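Beta-N-acetylglucosaminidase-like protein Glycoside hydrolase family 20 (Flavobacterium johnsoniae, PDB 6YHH) probably hydrolyses terminal N-acetylglucosamine residues from chitin-derived oligosaccharides, as a family 20 beta-N-acetylhexosaminidase of bacterial chitin metabolism. Local coordinates at residues G235-S249 with F280-I294. Residues are numbered along the deposited sequence; the frame is centred on the assembly and turned at random.
Sequences GHGSAILTAYPEIGS and FSPTLDPSNPKTYKI
Ile-247 lies against the first two turns of helix 289-302, its CG2 beside Lys-290 CB and 3.9 Å from Ile-294 CD1, its CB 3.4 Å from Thr-291 OG1. A beta-branched residue suits the place: with CG1 set between backbone N and carbonyl carbon (chi1 65°), CG2 faces the helix while CD1 reaches back toward Leu-284. The same Ile-294 methyl makes an off-centre CH-pi contact with the Tyr-244 ring, 4.2 Å from its centroid; the hydroxyl of Tyr-244 bonds to His-195. The branched end of Leu-284 lets CD1 reach both Leu-241 CG, at 3.8 Å, and Ile-240 CG2. Pro-282 offers an apolar flank to Leu-241 CD1 and sets CG on Ser-238 OG, whose polar partner is Asp-185.

Hydrogen bonds to backbone carbonyls accompany this apolar layer. Asp-285 N donates to Ile-247 O (2.8 Å), beside the single bridge pairing Gly-248 with Leu-284, and Gly-237 N to Pro-282 O (3.1 Å) from above the carbonyl plane. A side-chain donor, Ser-249 OG, meets Thr-283 O at 2.7 Å. The extended Lys-290 brings NZ to the anti side of Glu-246 OE1 (2.9 Å).

The loop starting this packing also carries His-236, which touches Glu-317, the predicted proton donor. Buried aliphatic contacts and a few bonds to carbonyls thus join it to loop 280-288 and the start of helix 289-302, leaving the one salt bridge between exposed residues.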
ATOM      1  N   GLY A 235      12.135 -31.290   7.049  1.00  8.76           N
ATOM      2  CA  GLY A 235      11.459 -30.815   8.257  1.00  9.02           C
ATOM      3  C   GLY A 235      10.458 -29.721   7.824  1.00  8.97           C
ATOM      4  O   GLY A 235      10.269 -29.464   6.610  1.00  8.24           O
ATOM      5  N   HIS A 236       9.752 -29.128   8.792  1.00  9.09           N
ATOM      6  CA  HIS A 236       8.817 -28.047   8.488  1.00  9.76           C
ATOM      7  C   HIS A 236       7.844 -28.557   7.428  1.00 10.05           C
ATOM      8  O   HIS A 236       7.374 -27.783   6.559  1.00 10.48           O
ATOM      9  CB  HIS A 236       9.603 -26.796   7.975  1.00  9.17           C
ATOM     10  CG  HIS A 236      10.221 -25.977   9.079  1.00  9.64           C
ATOM     11  ND1 HIS A 236      11.434 -26.235   9.690  1.00 13.23           N
ATOM     12  CD2 HIS A 236       9.730 -24.877   9.695  1.00  8.85           C
ATOM     13  CE1 HIS A 236      11.636 -25.331  10.636  1.00 10.31           C
ATOM     14  NE2 HIS A 236      10.608 -24.520  10.652  1.00 11.32           N
ATOM     15  N   GLY A 237       7.430 -29.820   7.592  1.00  9.89           N
ATOM     16  CA  GLY A 237       6.650 -30.497   6.551  1.00  9.60           C
ATOM     17  C   GLY A 237       5.156 -30.473   6.687  1.00  9.59           C
ATOM     18  O   GLY A 237       4.489 -31.178   5.928  1.00  9.77           O
ATOM     19  N   SER A 238       4.588 -29.706   7.636  1.00  9.36           N
ATOM     20  CA  SER A 238       3.133 -29.836   7.949  1.00 10.13           C
ATOM     21  C   SER A 238       2.216 -29.655   6.749  1.00 11.54           C
ATOM     22  O   SER A 238       1.226 -30.369   6.593  1.00 12.17           O
ATOM     23  CB  SER A 238       2.679 -28.945   9.116  1.00  9.17           C
ATOM     24  OG  SER A 238       3.510 -29.098  10.231  1.00 10.85           O
ATOM     25  N   ALA A 239       2.476 -28.607   5.969  1.00 10.22           N
ATOM     26  CA  ALA A 239       1.659 -28.244   4.869  1.00 11.28           C
ATOM     27  C   ALA A 239       1.847 -29.187   3.722  1.00 11.19           C
ATOM     28  O   ALA A 239       0.842 -29.697   3.198  1.00 11.33           O
ATOM     29  CB  ALA A 239       1.992 -26.852   4.425  1.00 11.29           C
ATOM     30  N   ILE A 240       3.095 -29.542   3.399  1.00 10.10           N
ATOM     31  CA  ILE A 240       3.327 -30.533   2.340  1.00 10.06           C
ATOM     32  C   ILE A 240       2.569 -31.836   2.623  1.00 10.08           C
ATOM     33  O   ILE A 240       1.912 -32.464   1.727  1.00 10.14           O
ATOM     34  CB  ILE A 240       4.819 -30.791   2.157  1.00 11.15           C
ATOM     35  CG1 ILE A 240       5.517 -29.545   1.596  1.00 11.62           C
ATOM     36  CG2 ILE A 240       5.030 -31.971   1.199  1.00 12.13           C
ATOM     37  CD1 ILE A 240       6.995 -29.719   1.537  1.00 12.58           C
ATOM     38  N   LEU A 241       2.648 -32.256   3.864  1.00 10.85           N
ATOM     39  CA  LEU A 241       2.088 -33.561   4.265  1.00 11.07           C
ATOM     40  C   LEU A 241       0.567 -33.502   4.486  1.00 11.68           C
ATOM     41  O   LEU A 241      -0.071 -34.506   4.615  1.00 11.23           O
ATOM     42  CB  LEU A 241       2.784 -34.039   5.534  1.00 11.51           C
ATOM     43  CG  LEU A 241       4.258 -34.409   5.311  1.00 11.37           C
ATOM     44  CD1 LEU A 241       4.976 -34.674   6.631  1.00 11.70           C
ATOM     45  CD2 LEU A 241       4.340 -35.677   4.458  1.00 12.37           C
ATOM     46  N   THR A 242      -0.017 -32.299   4.622  1.00 12.29           N
ATOM     47  CA  THR A 242      -1.471 -32.161   4.537  1.00 11.91           C
ATOM     48  C   THR A 242      -1.970 -32.571   3.124  1.00 13.04           C
ATOM     49  O   THR A 242      -3.000 -33.236   3.002  1.00 14.67           O
ATOM     50  CB  THR A 242      -1.881 -30.701   4.887  1.00 12.72           C
ATOM     51  OG1 THR A 242      -1.456 -30.411   6.196  1.00 11.79           O
ATOM     52  CG2 THR A 242      -3.379 -30.502   4.755  1.00 14.33           C
ATOM     53  N   ALA A 243      -1.247 -32.173   2.084  1.00 11.85           N
ATOM     54  CA  ALA A 243      -1.551 -32.560   0.719  1.00 12.01           C
ATOM     55  C   ALA A 243      -1.134 -34.026   0.386  1.00 12.31           C
ATOM     56  O   ALA A 243      -1.899 -34.754  -0.293  1.00 14.72           O
ATOM     57  CB  ALA A 243      -0.844 -31.644  -0.265  1.00 12.47           C
ATOM     58  N   TYR A 244       0.034 -34.444   0.865  1.00 12.05           N
ATOM     59  CA  TYR A 244       0.639 -35.770   0.556  1.00 12.10           C
ATOM     60  C   TYR A 244       0.987 -36.523   1.848  1.00 11.33           C
ATOM     61  O   TYR A 244       2.145 -36.739   2.149  1.00 13.32           O
ATOM     62  CB  TYR A 244       1.873 -35.598  -0.347  1.00 12.33           C
ATOM     63  CG  TYR A 244       1.496 -35.163  -1.768  1.00 14.24           C
ATOM     64  CD1 TYR A 244       0.924 -36.094  -2.641  1.00 15.32           C
ATOM     65  CD2 TYR A 244       1.625 -33.890  -2.212  1.00 13.08           C
ATOM     66  CE1 TYR A 244       0.564 -35.746  -3.920  1.00 17.50           C
ATOM     67  CE2 TYR A 244       1.222 -33.527  -3.479  1.00 15.11           C
ATOM     68  CZ  TYR A 244       0.738 -34.465  -4.351  1.00 15.75           C
ATOM     69  OH  TYR A 244       0.320 -34.135  -5.646  1.00 17.81           O
ATOM     70  N   PRO A 245      -0.012 -36.925   2.642  1.00 12.39           N
ATOM     71  CA  PRO A 245       0.284 -37.609   3.938  1.00 12.11           C
ATOM     72  C   PRO A 245       1.050 -38.890   3.773  1.00 14.74           C
ATOM     73  O   PRO A 245       1.743 -39.327   4.693  1.00 13.75           O
ATOM     74  CB  PRO A 245      -1.083 -37.901   4.553  1.00 14.34           C
ATOM     75  CG  PRO A 245      -2.095 -37.771   3.412  1.00 14.62           C
ATOM     76  CD  PRO A 245      -1.487 -36.785   2.409  1.00 14.23           C
ATOM     77  N   GLU A 246       0.981 -39.459   2.563  1.00 13.42           N
ATOM     78  CA  GLU A 246       1.608 -40.771   2.352  1.00 15.48           C
ATOM     79  C   GLU A 246       3.138 -40.740   2.311  1.00 15.31           C
ATOM     80  O   GLU A 246       3.765 -41.773   2.491  1.00 15.61           O
ATOM     81  CB  GLU A 246       1.016 -41.429   1.085  1.00 16.79           C
ATOM     82  CG  GLU A 246       1.412 -40.745  -0.205  1.00 19.58           C
ATOM     83  CD  GLU A 246       0.440 -39.650  -0.684  1.00 20.70           C
ATOM     84  OE1 GLU A 246       0.430 -39.466  -1.929  1.00 24.28           O
ATOM     85  OE2 GLU A 246      -0.270 -39.017   0.151  1.00 20.08           O
ATOM     86  N   ILE A 247       3.754 -39.553   2.179  1.00 13.74           N
ATOM     87  CA  ILE A 247       5.200 -39.440   2.285  1.00 14.12           C
ATOM     88  C   ILE A 247       5.654 -38.883   3.629  1.00 12.28           C
ATOM     89  O   ILE A 247       6.853 -38.537   3.780  1.00 13.31           O
ATOM     90  CB  ILE A 247       5.766 -38.618   1.123  1.00 14.04           C
ATOM     91  CG1 ILE A 247       5.299 -37.169   1.149  1.00 14.12           C
ATOM     92  CG2 ILE A 247       5.423 -39.285  -0.221  1.00 13.52           C
ATOM     93  CD1 ILE A 247       5.965 -36.252   0.129  1.00 15.35           C
ATOM     94  N   GLY A 248       4.787 -38.911   4.623  1.00 11.60           N
ATOM     95  CA  GLY A 248       5.218 -38.511   5.969  1.00 10.93           C
ATOM     96  C   GLY A 248       5.942 -39.627   6.715  1.00 12.51           C
ATOM     97  O   GLY A 248       5.928 -40.829   6.310  1.00 12.42           O
ATOM     98  N   SER A 249       6.507 -39.276   7.866  1.00 11.17           N
ATOM     99  CA  SER A 249       7.391 -40.214   8.549  1.00 12.29           C
ATOM    100  C   SER A 249       6.741 -40.854   9.745  1.00 12.89           C
ATOM    101  O   SER A 249       7.235 -41.857  10.237  1.00 14.37           O
ATOM    102  CB  SER A 249       8.691 -39.543   9.012  1.00 11.55           C
ATOM    103  OG  SER A 249       9.416 -39.079   7.882  1.00 11.05           O
ATOM    104  N   PHE A 280       7.913 -28.088  14.546  1.00 11.07           N
ATOM    105  CA  PHE A 280       6.905 -29.132  14.495  1.00 11.05           C
ATOM    106  C   PHE A 280       7.492 -30.449  14.034  1.00 10.76           C
ATOM    107  O   PHE A 280       8.580 -30.491  13.374  1.00 12.01           O
ATOM    108  CB  PHE A 280       5.695 -28.675  13.649  1.00 10.48           C
ATOM    109  CG  PHE A 280       5.037 -27.417  14.236  1.00 11.16           C
ATOM    110  CD1 PHE A 280       4.145 -27.499  15.301  1.00 11.51           C
ATOM    111  CD2 PHE A 280       5.428 -26.180  13.813  1.00 11.87           C
ATOM    112  CE1 PHE A 280       3.662 -26.335  15.919  1.00 11.93           C
ATOM    113  CE2 PHE A 280       4.916 -25.031  14.382  1.00 11.89           C
ATOM    114  CZ  PHE A 280       4.031 -25.103  15.429  1.00 12.81           C
ATOM    115  N   SER A 281       6.780 -31.541  14.353  1.00 10.67           N
ATOM    116  CA  SER A 281       7.247 -32.865  13.995  1.00 11.50           C
ATOM    117  C   SER A 281       7.047 -33.402  12.547  1.00  9.69           C
ATOM    118  O   SER A 281       7.776 -34.310  12.162  1.00 10.82           O
ATOM    119  CB  SER A 281       6.667 -33.859  14.981  1.00 12.33           C
ATOM    120  OG  SER A 281       5.316 -33.966  14.824  1.00 13.29           O
ATOM    121  N   PRO A 282       6.089 -32.900  11.760  1.00  9.64           N
ATOM    122  CA  PRO A 282       5.866 -33.549  10.475  1.00 10.19           C
ATOM    123  C   PRO A 282       7.100 -33.399   9.537  1.00 10.85           C
ATOM    124  O   PRO A 282       7.628 -32.308   9.359  1.00 11.16           O
ATOM    125  CB  PRO A 282       4.653 -32.792   9.895  1.00  9.70           C
ATOM    126  CG  PRO A 282       3.877 -32.375  11.124  1.00  9.55           C
ATOM    127  CD  PRO A 282       4.962 -31.989  12.090  1.00  9.79           C
ATOM    128  N   THR A 283       7.567 -34.514   9.055  1.00  9.80           N
ATOM    129  CA  THR A 283       8.820 -34.608   8.342  1.00 10.14           C
ATOM    130  C   THR A 283       8.643 -35.568   7.169  1.00  9.75           C
ATOM    131  O   THR A 283       8.139 -36.730   7.326  1.00 10.28           O
ATOM    132  CB  THR A 283       9.969 -35.184   9.268  1.00 10.30           C
ATOM    133  OG1 THR A 283      10.008 -34.490  10.510  1.00 10.87           O
ATOM    134  CG2 THR A 283      11.338 -35.054   8.660  1.00 11.44           C
ATOM    135  N   LEU A 284       9.162 -35.182   6.018  1.00  9.88           N
ATOM    136  CA  LEU A 284       9.192 -36.108   4.874  1.00 10.62           C
ATOM    137  C   LEU A 284      10.016 -37.352   5.141  1.00  9.69           C
ATOM    138  O   LEU A 284      11.012 -37.306   5.854  1.00  9.65           O
ATOM    139  CB  LEU A 284       9.800 -35.414   3.684  1.00 11.98           C
ATOM    140  CG  LEU A 284       8.858 -34.465   2.976  1.00 14.64           C
ATOM    141  CD1 LEU A 284       7.596 -33.884   3.558  1.00 15.13           C
ATOM    142  CD2 LEU A 284       9.535 -33.766   1.774  1.00 13.71           C
ATOM    143  N   ASP A 285       9.566 -38.449   4.551  1.00 11.02           N
ATOM    144  CA  ASP A 285      10.184 -39.773   4.755  1.00 12.34           C
ATOM    145  C   ASP A 285      11.257 -40.033   3.729  1.00 12.22           C
ATOM    146  O   ASP A 285      10.967 -40.336   2.555  1.00 13.19           O
ATOM    147  CB  ASP A 285       9.092 -40.876   4.757  1.00 12.06           C
ATOM    148  CG  ASP A 285       9.632 -42.276   4.961  1.00 13.69           C
ATOM    149  OD1 ASP A 285      10.860 -42.500   5.050  1.00 13.17           O
ATOM    150  OD2 ASP A 285       8.757 -43.207   5.025  1.00 13.19           O
ATOM    151  N   PRO A 286      12.533 -40.029   4.168  1.00 11.65           N
ATOM    152  CA  PRO A 286      13.621 -40.212   3.204  1.00 12.39           C
ATOM    153  C   PRO A 286      13.843 -41.689   2.774  1.00 14.01           C
ATOM    154  O   PRO A 286      14.738 -41.906   1.946  1.00 14.45           O
ATOM    155  CB  PRO A 286      14.828 -39.760   3.989  1.00 12.95           C
ATOM    156  CG  PRO A 286      14.535 -40.169   5.408  1.00 12.62           C
ATOM    157  CD  PRO A 286      13.041 -39.958   5.536  1.00 13.13           C
ATOM    158  N   SER A 287      13.058 -42.584   3.355  1.00 13.07           N
ATOM    159  CA  SER A 287      13.096 -44.008   2.985  1.00 14.01           C
ATOM    160  C   SER A 287      12.076 -44.343   1.942  1.00 16.62           C
ATOM    161  O   SER A 287      12.090 -45.475   1.389  1.00 17.95           O
ATOM    162  CB  SER A 287      12.944 -44.835   4.265  1.00 14.54           C
ATOM    163  OG  SER A 287      11.627 -45.025   4.684  1.00 15.09           O
ATOM    164  N   ASN A 288      11.159 -43.430   1.635  1.00 14.35           N
ATOM    165  CA  ASN A 288      10.032 -43.761   0.781  1.00 14.76           C
ATOM    166  C   ASN A 288      10.353 -43.283  -0.604  1.00 15.68           C
ATOM    167  O   ASN A 288      10.538 -42.087  -0.837  1.00 15.19           O
ATOM    168  CB  ASN A 288       8.757 -43.057   1.319  1.00 14.84           C
ATOM    169  CG  ASN A 288       7.491 -43.428   0.587  1.00 16.44           C
ATOM    170  OD1 ASN A 288       7.495 -43.883  -0.580  1.00 16.20           O
ATOM    171  ND2 ASN A 288       6.368 -43.207   1.254  1.00 16.36           N
ATOM    172  N   PRO A 289      10.333 -44.186  -1.610  1.00 15.67           N
ATOM    173  CA  PRO A 289      10.608 -43.772  -2.961  1.00 15.95           C
ATOM    174  C   PRO A 289       9.636 -42.723  -3.513  1.00 14.28           C
ATOM    175  O   PRO A 289      10.049 -41.891  -4.379  1.00 15.30           O
ATOM    176  CB  PRO A 289      10.488 -45.089  -3.781  1.00 16.92           C
ATOM    177  CG  PRO A 289      10.539 -46.173  -2.798  1.00 19.97           C
ATOM    178  CD  PRO A 289      10.031 -45.638  -1.498  1.00 19.27           C
ATOM    179  N   LYS A 290       8.416 -42.667  -2.987  1.00 13.96           N
ATOM    180  CA  LYS A 290       7.457 -41.701  -3.427  1.00 14.54           C
ATOM    181  C   LYS A 290       7.844 -40.291  -3.010  1.00 13.33           C
ATOM    182  O   LYS A 290       7.587 -39.329  -3.765  1.00 13.05           O
ATOM    183  CB  LYS A 290       6.023 -42.063  -2.934  1.00 16.55           C
ATOM    184  CG  LYS A 290       4.948 -41.321  -3.728  1.00 20.18           C
ATOM    185  CD  LYS A 290       3.514 -41.719  -3.305  1.00 23.58           C
ATOM    186  CE  LYS A 290       2.523 -41.102  -4.327  1.00 25.99           C
ATOM    187  NZ  LYS A 290       1.090 -41.270  -4.035  1.00 25.85           N
ATOM    188  N   THR A 291       8.547 -40.161  -1.907  1.00 12.62           N
ATOM    189  CA  THR A 291       9.049 -38.813  -1.495  1.00 11.46           C
ATOM    190  C   THR A 291       9.930 -38.207  -2.614  1.00 12.04           C
ATOM    191  O   THR A 291       9.744 -37.060  -3.008  1.00 12.37           O
ATOM    192  CB  THR A 291       9.887 -38.944  -0.207  1.00 12.08           C
ATOM    193  OG1 THR A 291       9.086 -39.506   0.837  1.00 11.93           O
ATOM    194  CG2 THR A 291      10.487 -37.655   0.201  1.00 12.25           C
ATOM    195  N   TYR A 292      10.875 -38.993  -3.161  1.00 11.70           N
ATOM    196  CA  TYR A 292      11.762 -38.534  -4.215  1.00 12.24           C
ATOM    197  C   TYR A 292      11.030 -38.326  -5.524  1.00 13.05           C
ATOM    198  O   TYR A 292      11.309 -37.351  -6.241  1.00 13.03           O
ATOM    199  CB  TYR A 292      12.954 -39.503  -4.326  1.00 12.66           C
ATOM    200  CG  TYR A 292      13.735 -39.604  -3.038  1.00 12.83           C
ATOM    201  CD1 TYR A 292      14.571 -38.581  -2.632  1.00 12.34           C
ATOM    202  CD2 TYR A 292      13.593 -40.716  -2.204  1.00 14.57           C
ATOM    203  CE1 TYR A 292      15.250 -38.658  -1.442  1.00 12.73           C
ATOM    204  CE2 TYR A 292      14.246 -40.794  -0.992  1.00 13.49           C
ATOM    205  CZ  TYR A 292      15.100 -39.791  -0.626  1.00 12.92           C
ATOM    206  OH  TYR A 292      15.815 -39.893   0.568  1.00 13.40           O
ATOM    207  N   LYS A 293      10.081 -39.193  -5.852  1.00 13.41           N
ATOM    208  CA  LYS A 293       9.243 -39.041  -7.028  1.00 14.54           C
ATOM    209  C   LYS A 293       8.492 -37.716  -7.020  1.00 12.41           C
ATOM    210  O   LYS A 293       8.534 -36.973  -8.024  1.00 12.60           O
ATOM    211  CB  LYS A 293       8.289 -40.212  -7.176  1.00 15.88           C
ATOM    212  CG  LYS A 293       7.442 -40.115  -8.445  1.00 21.08           C
ATOM    213  CD  LYS A 293       6.557 -41.316  -8.704  1.00 23.99           C
ATOM    214  CE  LYS A 293       5.676 -41.092  -9.942  1.00 29.38           C
ATOM    215  N   ILE A 294       7.804 -37.411  -5.913  1.00 11.33           N
ATOM    216  CA  ILE A 294       7.022 -36.211  -5.831  1.00 12.22           C
ATOM    217  C   ILE A 294       7.948 -34.982  -5.879  1.00 11.66           C
ATOM    218  O   ILE A 294       7.679 -34.008  -6.572  1.00 12.12           O
ATOM    219  CB  ILE A 294       6.167 -36.194  -4.544  1.00 13.16           C
ATOM    220  CG1 ILE A 294       4.996 -37.218  -4.771  1.00 14.84           C
ATOM    221  CG2 ILE A 294       5.574 -34.823  -4.328  1.00 13.46           C
ATOM    222  CD1 ILE A 294       4.267 -37.548  -3.529  1.00 18.92           C
TER
HETATM  223  O   HOH W   1      10.393 -29.233  11.678  1.00 11.84           O
HETATM  224  O   HOH W   2       6.357 -42.520   4.077  1.00 14.45           O
HETATM  225  O   HOH W   3       6.035 -37.038   9.850  1.00 10.34           O